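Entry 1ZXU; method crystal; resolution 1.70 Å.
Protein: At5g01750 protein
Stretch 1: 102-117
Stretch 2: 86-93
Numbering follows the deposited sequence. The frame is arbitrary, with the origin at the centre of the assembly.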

# COMPACT_ATOMS: atom_id res chain seq x y z
N TRP A 102 -2.33 -5.97 10.22
CA TRP A 102 -1.16 -6.27 9.31
C TRP A 102 0.01 -5.50 9.84
O TRP A 102 -0.16 -4.36 10.31
CB TRP A 102 -1.41 -5.82 7.85
CG TRP A 102 -2.56 -6.51 7.16
CD1 TRP A 102 -2.48 -7.55 6.29
CD2 TRP A 102 -3.96 -6.24 7.36
NE1 TRP A 102 -3.75 -7.92 5.89
CE2 TRP A 102 -4.67 -7.13 6.51
CE3 TRP A 102 -4.66 -5.27 8.09
CZ2 TRP A 102 -6.07 -7.11 6.42
CZ3 TRP A 102 -6.07 -5.25 8.00
CH2 TRP A 102 -6.76 -6.17 7.17
N GLN A 103 1.20 -6.10 9.78
CA GLN A 103 2.41 -5.27 9.97
C GLN A 103 3.18 -5.27 8.66
O GLN A 103 3.15 -6.25 7.92
CB GLN A 103 3.30 -5.79 11.09
CG GLN A 103 2.58 -5.63 12.44
CD GLN A 103 3.45 -5.80 13.63
OE1 GLN A 103 4.23 -6.76 13.72
NE2 GLN A 103 3.32 -4.88 14.59
N VAL A 104 3.90 -4.18 8.42
CA VAL A 104 4.56 -4.01 7.14
C VAL A 104 5.98 -3.66 7.55
O VAL A 104 6.21 -2.74 8.38
CB VAL A 104 3.96 -2.84 6.36
CG1 VAL A 104 4.68 -2.69 5.01
CG2 VAL A 104 2.50 -3.09 6.01
N PHE A 105 6.91 -4.39 6.93
CA PHE A 105 8.35 -4.36 7.27
C PHE A 105 9.14 -3.91 6.08
O PHE A 105 8.75 -4.14 4.94
CB PHE A 105 8.82 -5.78 7.60
CG PHE A 105 8.07 -6.38 8.77
CD1 PHE A 105 8.57 -6.19 10.05
CD2 PHE A 105 6.87 -7.05 8.59
CE1 PHE A 105 7.92 -6.67 11.19
CE2 PHE A 105 6.18 -7.56 9.76
CZ PHE A 105 6.74 -7.36 11.05
N ARG A 106 10.27 -3.30 6.36
CA ARG A 106 11.27 -2.97 5.31
C ARG A 106 11.78 -4.20 4.59
O ARG A 106 12.17 -5.19 5.21
CB ARG A 106 12.52 -2.37 5.96
CG ARG A 106 12.31 -1.23 6.86
CD ARG A 106 13.67 -0.76 7.54
NE ARG A 106 13.37 0.40 8.38
CZ ARG A 106 13.33 1.65 7.93
NH1 ARG A 106 13.64 1.90 6.65
NH2 ARG A 106 12.99 2.66 8.76
N GLY A 107 11.80 -4.12 3.26
CA GLY A 107 12.46 -5.15 2.43
C GLY A 107 11.85 -6.51 2.57
O GLY A 107 10.59 -6.63 2.59
N GLY A 108 12.70 -7.54 2.62
CA GLY A 108 12.23 -8.89 2.74
C GLY A 108 12.21 -9.40 4.17
O GLY A 108 12.31 -10.58 4.41
N SER A 109 12.04 -8.52 5.13
CA SER A 109 12.16 -8.89 6.53
C SER A 109 10.80 -9.08 7.19
O SER A 109 9.82 -8.49 6.74
CB SER A 109 12.89 -7.75 7.22
OG SER A 109 13.15 -8.03 8.58
N THR A 110 10.75 -9.87 8.28
CA THR A 110 9.63 -9.79 9.23
C THR A 110 10.17 -9.56 10.67
O THR A 110 9.46 -9.82 11.69
CB THR A 110 8.70 -11.02 9.13
OG1 THR A 110 9.48 -12.24 9.29
CG2 THR A 110 7.96 -11.03 7.76
N ASP A 111 11.41 -9.05 10.77
CA ASP A 111 12.01 -8.75 12.06
C ASP A 111 11.39 -7.48 12.62
O ASP A 111 11.20 -6.48 11.91
CB ASP A 111 13.53 -8.59 11.97
CG ASP A 111 14.26 -9.86 11.52
OD1 ASP A 111 13.67 -10.99 11.55
OD2 ASP A 111 15.45 -9.73 11.12
N GLN A 112 11.14 -7.48 13.93
CA GLN A 112 10.47 -6.37 14.57
C GLN A 112 11.27 -5.08 14.38
O GLN A 112 10.70 -4.02 14.30
CB GLN A 112 10.19 -6.64 16.08
CG GLN A 112 8.93 -7.46 16.32
CD GLN A 112 7.65 -6.75 15.87
OE1 GLN A 112 7.33 -5.67 16.38
NE2 GLN A 112 6.93 -7.34 14.93
N ARG A 113 12.61 -5.19 14.34
CA ARG A 113 13.43 -3.99 14.16
C ARG A 113 13.16 -3.35 12.79
O ARG A 113 13.49 -2.17 12.59
CB ARG A 113 14.93 -4.29 14.36
CG ARG A 113 15.60 -5.05 13.24
CD ARG A 113 17.05 -5.24 13.53
NE ARG A 113 17.73 -5.98 12.48
CZ ARG A 113 19.02 -6.33 12.55
NH1 ARG A 113 19.72 -6.00 13.62
NH2 ARG A 113 19.58 -7.01 11.57
N ASP A 114 12.62 -4.14 11.85
CA ASP A 114 12.36 -3.58 10.49
C ASP A 114 10.92 -3.12 10.29
O ASP A 114 10.49 -2.82 9.19
CB ASP A 114 12.74 -4.59 9.42
CG ASP A 114 14.22 -4.82 9.36
OD1 ASP A 114 14.94 -3.80 9.48
OD2 ASP A 114 14.62 -5.99 9.19
N LEU A 115 10.18 -3.03 11.38
CA LEU A 115 8.77 -2.64 11.30
C LEU A 115 8.61 -1.16 10.82
O LEU A 115 9.20 -0.17 11.46
CB LEU A 115 8.16 -2.86 12.70
CG LEU A 115 6.69 -2.49 12.77
CD1 LEU A 115 5.80 -3.34 11.94
CD2 LEU A 115 6.21 -2.31 14.30
N LEU A 116 7.83 -0.98 9.78
CA LEU A 116 7.57 0.35 9.25
C LEU A 116 6.23 0.89 9.77
O LEU A 116 6.14 2.08 10.14
CB LEU A 116 7.56 0.36 7.74
CG LEU A 116 8.93 0.19 7.10
CD1 LEU A 116 8.78 -0.10 5.61
CD2 LEU A 116 9.80 1.39 7.36
N TYR A 117 5.21 0.05 9.75
CA TYR A 117 3.87 0.51 10.29
C TYR A 117 2.98 -0.69 10.47
O TYR A 117 3.24 -1.79 9.95
CB TYR A 117 3.17 1.50 9.36
CG TYR A 117 3.27 1.18 7.90
CD1 TYR A 117 2.23 0.57 7.22
CD2 TYR A 117 4.41 1.60 7.18
CE1 TYR A 117 2.37 0.30 5.78
CE2 TYR A 117 4.54 1.34 5.81
CZ TYR A 117 3.51 0.68 5.14
OH TYR A 117 3.65 0.45 3.75
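Stretch 2 86-93: TPVVTLRE

What forms the apolar centre of the contact? Val104, Val89, Leu91 and Leu116 do. Val104 CG1 lies 3.7 Å from Val89 CB. Val104 and Leu91 form a non-hydrogen-bonded pair with side chains on the same face, and there Val104 CG2 lies 3.9 Å from Leu91 CG. Leu116, from the next strand of stretch 1, adds its CD1 at 3.8 Å from Val89 CG1.

How does stretch 2 run? Residues 87-92 are a strand, extended for most of its length, though Val88 departs with phi/psi of -100/-54. It lies antiparallel to strand 102-106: the two N-to-C directions differ by 155°, and the axes approach to 4.6 Å. Thr90 pairs with Phe105 through N to Phe105 O (3.0 Å) and O to Phe105 N (2.8 Å); Arg92 pairs with Gln103 through N to Gln103 O (2.8 Å) and O to Gln103 N (2.9 Å).

What happens where stretch 1 turns away? A type II' turn runs from Arg106 to Ser109, and Gly107, at positive phi, stays bonded to the strand: its N donates to Val88 O at 2.9 Å. Its carbonyl O accepts from Thr90 OG1 at 2.8 Å, so a side chain of stretch 2 ties down the turn. Pro87 CB packs 3.5 Å from Gly108 N.

Where is the polar edge? On the face shared by Gln103, Phe105, Thr90 and Arg92, the Arg92 guanidinium has Phe105 CZ over one face, with NH2 3.9 Å from that carbon. Thr110 CB approaches Arg92 NH1 to 3.7 Å. A water accepts from Arg92 NH2 at 3.0 Å and donates to Thr110 O at 2.7 Å, bridging the stretches. At the end of the strand pair away from the turn, Glu93 OE2 lies 3.0 Å from Trp102 NE1.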

# COMPACT_ATOMS: atom_id res chain seq x y z
N THR A 86 13.74 -6.85 -6.38
CA THR A 86 14.20 -6.60 -5.00
C THR A 86 12.98 -6.32 -4.11
O THR A 86 12.14 -5.48 -4.49
CB THR A 86 15.09 -5.38 -4.93
OG1 THR A 86 16.20 -5.51 -5.84
CG2 THR A 86 15.69 -5.23 -3.51
N PRO A 87 12.89 -7.00 -2.96
CA PRO A 87 11.79 -6.69 -2.02
C PRO A 87 11.82 -5.27 -1.55
O PRO A 87 12.88 -4.77 -1.12
CB PRO A 87 12.04 -7.63 -0.84
CG PRO A 87 12.79 -8.84 -1.52
CD PRO A 87 13.69 -8.15 -2.50
N VAL A 88 10.64 -4.61 -1.58
CA VAL A 88 10.54 -3.25 -1.12
C VAL A 88 9.95 -3.26 0.32
O VAL A 88 10.48 -2.60 1.24
CB VAL A 88 9.62 -2.46 -2.06
CG1 VAL A 88 9.33 -1.04 -1.51
CG2 VAL A 88 10.26 -2.46 -3.51
N VAL A 89 8.79 -3.92 0.43
CA VAL A 89 8.23 -4.19 1.77
C VAL A 89 7.64 -5.60 1.83
O VAL A 89 7.30 -6.20 0.80
CB VAL A 89 7.11 -3.20 2.21
CG1 VAL A 89 7.68 -1.74 2.38
CG2 VAL A 89 5.94 -3.23 1.25
N THR A 90 7.52 -6.09 3.06
CA THR A 90 6.81 -7.39 3.34
C THR A 90 5.63 -7.08 4.24
O THR A 90 5.79 -6.33 5.21
CB THR A 90 7.78 -8.38 4.04
OG1 THR A 90 8.83 -8.69 3.12
CG2 THR A 90 7.02 -9.67 4.35
N LEU A 91 4.46 -7.58 3.86
CA LEU A 91 3.23 -7.42 4.72
C LEU A 91 2.98 -8.76 5.38
O LEU A 91 3.02 -9.81 4.69
CB LEU A 91 2.06 -7.13 3.79
CG LEU A 91 2.09 -5.75 3.18
CD1 LEU A 91 3.00 -5.66 1.99
CD2 LEU A 91 0.67 -5.43 2.73
N ARG A 92 2.70 -8.75 6.67
CA ARG A 92 2.38 -10.00 7.38
C ARG A 92 1.08 -9.79 8.11
O ARG A 92 0.90 -8.81 8.81
CB ARG A 92 3.50 -10.40 8.36
CG ARG A 92 3.35 -11.84 8.87
CD ARG A 92 4.46 -12.22 9.86
NE ARG A 92 4.46 -11.33 11.03
CZ ARG A 92 5.41 -11.32 11.97
NH1 ARG A 92 6.45 -12.15 11.89
NH2 ARG A 92 5.31 -10.48 12.99
N GLU A 93 0.16 -10.72 7.92
CA GLU A 93 -1.06 -10.71 8.74
C GLU A 93 -0.71 -11.51 9.97
O GLU A 93 -0.40 -12.71 9.83
CB GLU A 93 -2.20 -11.40 8.04
CG GLU A 93 -2.50 -10.92 6.65
CD GLU A 93 -3.80 -11.47 6.14
OE1 GLU A 93 -3.81 -12.63 5.65
OE2 GLU A 93 -4.82 -10.75 6.26
O HOH W 1 9.49 -11.34 2.73
O HOH W 2 8.01 -9.64 13.91